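Local coordinates for protein acetylacetone-cleaving enzyme (Acinetobacter johnsonii, PDB 3BAL) that cleaves acetylacetone with molecular oxygen into methylglyoxal and acetate, working as an iron-dependent homotetrameric dioxygenase with a cupin jelly-roll fold, at residues N19-F24 / G32-L37; K74-V79 / F109-Q114. All blocks are in the same frame, centred on the assembly; numbering follows the deposited sequence.

Interaction 1 (N19-F24 / G32-L37)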
loop_
_atom_site.group_PDB
_atom_site.type_symbol
_atom_site.label_atom_id
_atom_site.label_comp_id
_atom_site.label_asym_id
_atom_site.label_seq_id
_atom_site.Cartn_x
_atom_site.Cartn_y
_atom_site.Cartn_z
ATOM N N ASN A 19 -25.989 14.909 -10.489
ATOM C CA ASN A 19 -27.126 14.133 -10.006
ATOM C C ASN A 19 -26.817 13.064 -8.971
ATOM O O ASN A 19 -27.723 12.612 -8.278
ATOM C CB ASN A 19 -27.821 13.453 -11.185
ATOM C CG ASN A 19 -28.490 14.436 -12.105
ATOM O OD1 ASN A 19 -28.978 14.064 -13.178
ATOM N ND2 ASN A 19 -28.529 15.707 -11.694
ATOM N N ASN A 20 -25.557 12.654 -8.864
ATOM C CA ASN A 20 -25.197 11.601 -7.926
ATOM C C ASN A 20 -24.621 12.006 -6.582
ATOM O O ASN A 20 -24.258 11.146 -5.782
ATOM C CB ASN A 20 -24.264 10.598 -8.603
ATOM C CG ASN A 20 -24.960 9.827 -9.695
ATOM O OD1 ASN A 20 -26.177 9.613 -9.635
ATOM N ND2 ASN A 20 -24.204 9.390 -10.691
ATOM N N TYR A 21 -24.528 13.303 -6.324
ATOM C CA TYR A 21 -24.036 13.744 -5.032
ATOM C C TYR A 21 -25.186 13.552 -4.041
ATOM O O TYR A 21 -26.329 13.903 -4.338
ATOM C CB TYR A 21 -23.622 15.217 -5.078
ATOM C CG TYR A 21 -22.266 15.470 -5.725
ATOM C CD1 TYR A 21 -22.147 15.720 -7.099
ATOM C CD2 TYR A 21 -21.097 15.466 -4.953
ATOM C CE1 TYR A 21 -20.902 15.964 -7.684
ATOM C CE2 TYR A 21 -19.850 15.705 -5.527
ATOM C CZ TYR A 21 -19.760 15.954 -6.892
ATOM O OH TYR A 21 -18.521 16.197 -7.447
ATOM N N VAL A 22 -24.889 12.972 -2.880
ATOM C CA VAL A 22 -25.902 12.751 -1.847
ATOM C C VAL A 22 -25.442 13.405 -0.543
ATOM O O VAL A 22 -24.252 13.670 -0.358
ATOM C CB VAL A 22 -26.139 11.235 -1.573
ATOM C CG1 VAL A 22 -26.647 10.549 -2.822
ATOM C CG2 VAL A 22 -24.857 10.574 -1.072
ATOM N N PRO A 23 -26.383 13.678 0.378
ATOM C CA PRO A 23 -26.018 14.300 1.656
ATOM C C PRO A 23 -25.062 13.409 2.458
ATOM O O PRO A 23 -25.264 12.198 2.552
ATOM C CB PRO A 23 -27.369 14.470 2.357
ATOM C CG PRO A 23 -28.331 14.635 1.215
ATOM C CD PRO A 23 -27.848 13.579 0.243
ATOM N N PHE A 24 -24.019 14.018 3.015
ATOM C CA PHE A 24 -23.032 13.312 3.830
ATOM C C PHE A 24 -23.690 13.164 5.207
ATOM O O PHE A 24 -24.353 14.091 5.672
ATOM C CB PHE A 24 -21.757 14.155 3.932
ATOM C CG PHE A 24 -20.593 13.430 4.542
ATOM C CD1 PHE A 24 -19.932 12.432 3.835
ATOM C CD2 PHE A 24 -20.158 13.741 5.828
ATOM C CE1 PHE A 24 -18.854 11.750 4.397
ATOM C CE2 PHE A 24 -19.082 13.066 6.397
ATOM C CZ PHE A 24 -18.428 12.069 5.679
ATOM N N GLY A 32 -24.416 21.735 4.858
ATOM C CA GLY A 32 -24.922 20.808 3.862
ATOM C C GLY A 32 -23.886 20.136 2.983
ATOM O O GLY A 32 -23.917 20.313 1.769
ATOM N N ILE A 33 -22.973 19.365 3.565
ATOM C CA ILE A 33 -21.956 18.693 2.756
ATOM C C ILE A 33 -22.556 17.536 1.954
ATOM O O ILE A 33 -23.334 16.744 2.482
ATOM C CB ILE A 33 -20.790 18.147 3.640
ATOM C CG1 ILE A 33 -20.018 19.311 4.266
ATOM C CG2 ILE A 33 -19.841 17.292 2.801
ATOM C CD1 ILE A 33 -18.825 18.880 5.095
ATOM N N THR A 34 -22.212 17.457 0.673
ATOM C CA THR A 34 -22.697 16.373 -0.177
ATOM C C THR A 34 -21.474 15.646 -0.735
ATOM O O THR A 34 -20.389 16.229 -0.824
ATOM C CB THR A 34 -23.607 16.902 -1.329
ATOM O OG1 THR A 34 -22.957 17.978 -2.019
ATOM C CG2 THR A 34 -24.943 17.386 -0.770
ATOM N N TRP A 35 -21.624 14.376 -1.088
ATOM C CA TRP A 35 -20.472 13.637 -1.592
ATOM C C TRP A 35 -20.830 12.524 -2.556
ATOM O O TRP A 35 -22.002 12.300 -2.864
ATOM C CB TRP A 35 -19.677 13.032 -0.419
ATOM C CG TRP A 35 -20.345 11.820 0.219
ATOM C CD1 TRP A 35 -21.639 11.732 0.651
ATOM C CD2 TRP A 35 -19.755 10.535 0.471
ATOM N NE1 TRP A 35 -21.893 10.474 1.148
ATOM C CE2 TRP A 35 -20.756 9.719 1.047
ATOM C CE3 TRP A 35 -18.479 9.990 0.263
ATOM C CZ2 TRP A 35 -20.520 8.388 1.417
ATOM C CZ3 TRP A 35 -18.247 8.667 0.633
ATOM C CH2 TRP A 35 -19.264 7.882 1.200
ATOM N N GLN A 36 -19.783 11.844 -3.021
ATOM C CA GLN A 36 -19.880 10.707 -3.930
ATOM C C GLN A 36 -18.704 9.763 -3.688
ATOM O O GLN A 36 -17.551 10.195 -3.706
ATOM C CB GLN A 36 -19.811 11.135 -5.404
ATOM C CG GLN A 36 -21.114 11.618 -6.019
ATOM C CD GLN A 36 -21.032 11.692 -7.536
ATOM O OE1 GLN A 36 -20.722 10.691 -8.201
ATOM N NE2 GLN A 36 -21.311 12.870 -8.094
ATOM N N LEU A 37 -19.002 8.486 -3.451
ATOM C CA LEU A 37 -17.970 7.480 -3.278
ATOM C C LEU A 37 -17.616 7.086 -4.716
ATOM O O LEU A 37 -18.508 6.756 -5.508
ATOM C CB LEU A 37 -18.509 6.270 -2.509
ATOM C CG LEU A 37 -17.504 5.130 -2.269
ATOM C CD1 LEU A 37 -16.331 5.622 -1.419
ATOM C CD2 LEU A 37 -18.212 3.973 -1.573
HETATM O O HOH W 1 -21.512 10.383 -10.704
HETATM O O HOH W 2 -24.263 9.371 2.650
#
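Asn20 and Gln36 meet where the short strand 22-23 begins to pair, antiparallel, with strand 34-41 at one margin of a jelly-roll sheet. CB of Asn20 packs on the Gln36 amide, and a water bridges Asn20 ND2 and Gln36 OE1, accepting from ND2; Asn20 OD1 is held by Lys149. Next comes Tyr21, whose ring is crossed at about a right angle by the Gln36 side chain. Gln36 CG sits over the face, 4.1 Å from the centroid, while NE2 lies above the rim, 3.1 Å from Tyr21 CD1, with the amide and ring planes 81° apart. Val22 makes the hydrogen-bonded pair with Trp35: Val22 N reaches Trp35 O at 3.0 Å and Trp35 N reaches Val22 O at 2.8 Å. Val22 CG2 rests against the indole, near NE1. Pro23, with no N-H to give, offers its carbonyl to a second water that also accepts from Trp35 NE1 in the indole plane. Phe24 N then bonds Ile33 O at 2.9 Å. Phe24 CG lies anti to its backbone N (chi1 -170°), beside the carbonyl carbon. The ring's CD1 edge meets the indole face in a T-shaped stack, planes at 88°, and CD1 stands 3.7 Å from Trp35 CG.

Interaction 2 (K74-V79 / F109-Q114); sequences KGKMEV and FPVESQ
Met77 and Phe109 run side by side and point the same way, the CB, CG and SD atoms of Met77 meeting the ring obliquely at CE2 and CZ. Met77 CG is anti to the backbone N (chi1 176°) and chi2 is extended as well, which carries SD out to 3.6 Å from Phe109 CE2. This is an oblique Met-aromatic contact, with SD 4.6 Å from the ring centroid. Phe109 packs further on Ser57 and Phe59 of strand 57-64, and the side chain of Met77 comes within about 8 Å of the zinc ion bound in this cupin barrel. Pro110 presents CG to Glu78 OE2 and sets CD against Lys76 O, while Val111 CG1 covers Gly75 CA at 3.6 Å. Ser113 ties the turn together. Its OG, anti to the carbonyl carbon (chi1 -43°), donates to Val111 O at 2.6 Å from above the carbonyl plane and accepts from Lys76 N at 3.1 Å. Gly75 has positive phi, and a CB there would collide with this hydroxyl and with Glu112 O. Beyond it, Lys74 and Gln114 form an antiparallel hydrogen-bonded pair: Gln114 N reaches Lys74 O at 2.9 Å, and Lys74 N returns a longer bond of 3.2 Å to Gln114 O.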
loop_
_atom_site.group_PDB
_atom_site.type_symbol
_atom_site.label_atom_id
_atom_site.label_comp_id
_atom_site.label_asym_id
_atom_site.label_seq_id
_atom_site.Cartn_x
_atom_site.Cartn_y
_atom_site.Cartn_z
ATOM N N LYS A 74 -11.747 23.542 -5.873
ATOM C CA LYS A 74 -12.487 24.789 -5.749
ATOM C C LYS A 74 -12.625 25.233 -4.299
ATOM O O LYS A 74 -12.783 24.408 -3.401
ATOM C CB LYS A 74 -13.881 24.623 -6.365
ATOM C CG LYS A 74 -14.744 25.867 -6.279
ATOM C CD LYS A 74 -16.143 25.599 -6.799
ATOM C CE LYS A 74 -16.976 26.876 -6.791
ATOM N NZ LYS A 74 -16.325 27.960 -7.607
ATOM N N GLY A 75 -12.547 26.541 -4.075
ATOM C CA GLY A 75 -12.706 27.062 -2.728
ATOM C C GLY A 75 -11.461 27.187 -1.872
ATOM O O GLY A 75 -10.370 27.465 -2.366
ATOM N N LYS A 76 -11.647 26.981 -0.569
ATOM C CA LYS A 76 -10.576 27.075 0.422
ATOM C C LYS A 76 -10.871 26.083 1.552
ATOM O O LYS A 76 -12.032 25.897 1.922
ATOM C CB LYS A 76 -10.530 28.495 0.987
ATOM C CG LYS A 76 -10.418 29.568 -0.071
ATOM C CD LYS A 76 -11.028 30.849 0.427
ATOM C CE LYS A 76 -10.084 31.595 1.311
ATOM N NZ LYS A 76 -9.820 32.874 0.599
ATOM N N MET A 77 -9.830 25.461 2.104
ATOM C CA MET A 77 -9.996 24.474 3.180
ATOM C C MET A 77 -8.976 24.655 4.318
ATOM O O MET A 77 -7.772 24.668 4.074
ATOM C CB MET A 77 -9.885 23.055 2.595
ATOM C CG MET A 77 -9.939 21.926 3.619
ATOM S SD MET A 77 -9.964 20.302 2.835
ATOM C CE MET A 77 -8.265 20.201 2.271
ATOM N N GLU A 78 -9.467 24.799 5.551
ATOM C CA GLU A 78 -8.605 24.968 6.724
ATOM C C GLU A 78 -8.379 23.617 7.393
ATOM O O GLU A 78 -9.286 23.068 8.014
ATOM C CB GLU A 78 -9.240 25.937 7.730
ATOM C CG GLU A 78 -9.152 27.414 7.345
ATOM C CD GLU A 78 -10.090 28.294 8.167
ATOM O OE1 GLU A 78 -10.456 27.900 9.293
ATOM O OE2 GLU A 78 -10.458 29.389 7.692
ATOM N N VAL A 79 -7.165 23.088 7.255
ATOM C CA VAL A 79 -6.803 21.791 7.824
ATOM C C VAL A 79 -5.884 21.958 9.029
ATOM O O VAL A 79 -4.969 22.784 9.020
ATOM C CB VAL A 79 -6.065 20.910 6.794
ATOM C CG1 VAL A 79 -6.022 19.474 7.280
ATOM C CG2 VAL A 79 -6.742 21.000 5.441
ATOM N N PHE A 109 -14.577 24.769 5.896
ATOM C CA PHE A 109 -14.661 25.397 4.575
ATOM C C PHE A 109 -15.314 26.781 4.663
ATOM O O PHE A 109 -16.537 26.906 4.675
ATOM C CB PHE A 109 -15.448 24.503 3.626
ATOM C CG PHE A 109 -14.864 23.133 3.494
ATOM C CD1 PHE A 109 -15.202 22.130 4.398
ATOM C CD2 PHE A 109 -13.917 22.862 2.514
ATOM C CE1 PHE A 109 -14.602 20.881 4.327
ATOM C CE2 PHE A 109 -13.306 21.612 2.433
ATOM C CZ PHE A 109 -13.649 20.620 3.341
ATOM N N PRO A 110 -14.492 27.842 4.714
ATOM C CA PRO A 110 -14.931 29.245 4.811
ATOM C C PRO A 110 -15.760 29.730 3.622
ATOM O O PRO A 110 -16.551 30.661 3.746
ATOM C CB PRO A 110 -13.610 30.013 4.912
ATOM C CG PRO A 110 -12.618 28.978 5.401
ATOM C CD PRO A 110 -13.019 27.769 4.621
ATOM N N VAL A 111 -15.567 29.072 2.487
ATOM C CA VAL A 111 -16.234 29.428 1.249
ATOM C C VAL A 111 -16.703 28.152 0.530
ATOM O O VAL A 111 -16.182 27.072 0.800
ATOM C CB VAL A 111 -15.226 30.223 0.372
ATOM C CG1 VAL A 111 -14.676 29.334 -0.733
ATOM C CG2 VAL A 111 -15.838 31.493 -0.135
ATOM N N GLU A 112 -17.684 28.253 -0.368
ATOM C CA GLU A 112 -18.143 27.049 -1.067
ATOM C C GLU A 112 -16.963 26.380 -1.775
ATOM O O GLU A 112 -16.308 26.990 -2.623
ATOM C CB GLU A 112 -19.231 27.370 -2.080
ATOM C CG GLU A 112 -19.837 26.108 -2.672
ATOM C CD GLU A 112 -21.232 26.325 -3.204
ATOM O OE1 GLU A 112 -21.390 27.105 -4.172
ATOM O OE2 GLU A 112 -22.175 25.710 -2.650
ATOM N N SER A 113 -16.712 25.114 -1.440
ATOM C CA SER A 113 -15.574 24.379 -1.986
ATOM C C SER A 113 -15.872 22.990 -2.561
ATOM O O SER A 113 -16.988 22.474 -2.466
ATOM C CB SER A 113 -14.517 24.230 -0.880
ATOM O OG SER A 113 -14.346 25.437 -0.159
ATOM N N GLN A 114 -14.838 22.396 -3.157
ATOM C CA GLN A 114 -14.896 21.043 -3.705
ATOM C C GLN A 114 -13.491 20.434 -3.622
ATOM O O GLN A 114 -12.497 21.110 -3.895
ATOM C CB GLN A 114 -15.369 21.030 -5.175
ATOM C CG GLN A 114 -15.307 19.619 -5.819
ATOM C CD GLN A 114 -15.781 19.560 -7.274
ATOM O OE1 GLN A 114 -16.985 19.515 -7.553
ATOM N NE2 GLN A 114 -14.831 19.553 -8.209
#

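Overall arrangement
Interaction 1 closes before interaction 2 opens along the chain, and their centres lie 16 Å apart. They share one antiparallel sheet, in which strands 22-23, 34-41, 46-53, 113-120, 68-74 and 94-98 follow in that order. Interaction 1 joins the first two of these, whereas interaction 2 joins 113-120 to the end of 68-74, where the chain leaves for strand 76-79. The side chains of Tyr21 and Gln114 touch over strand 46-53. Both contacts also reach strand 57-64 of the other large sheet, since Phe24 and Phe109 each touch Phe59, so each touches both sheets of the cupin fold. In this crystal His62, His64 and His104 bind zinc, while the enzyme's cofactor is iron.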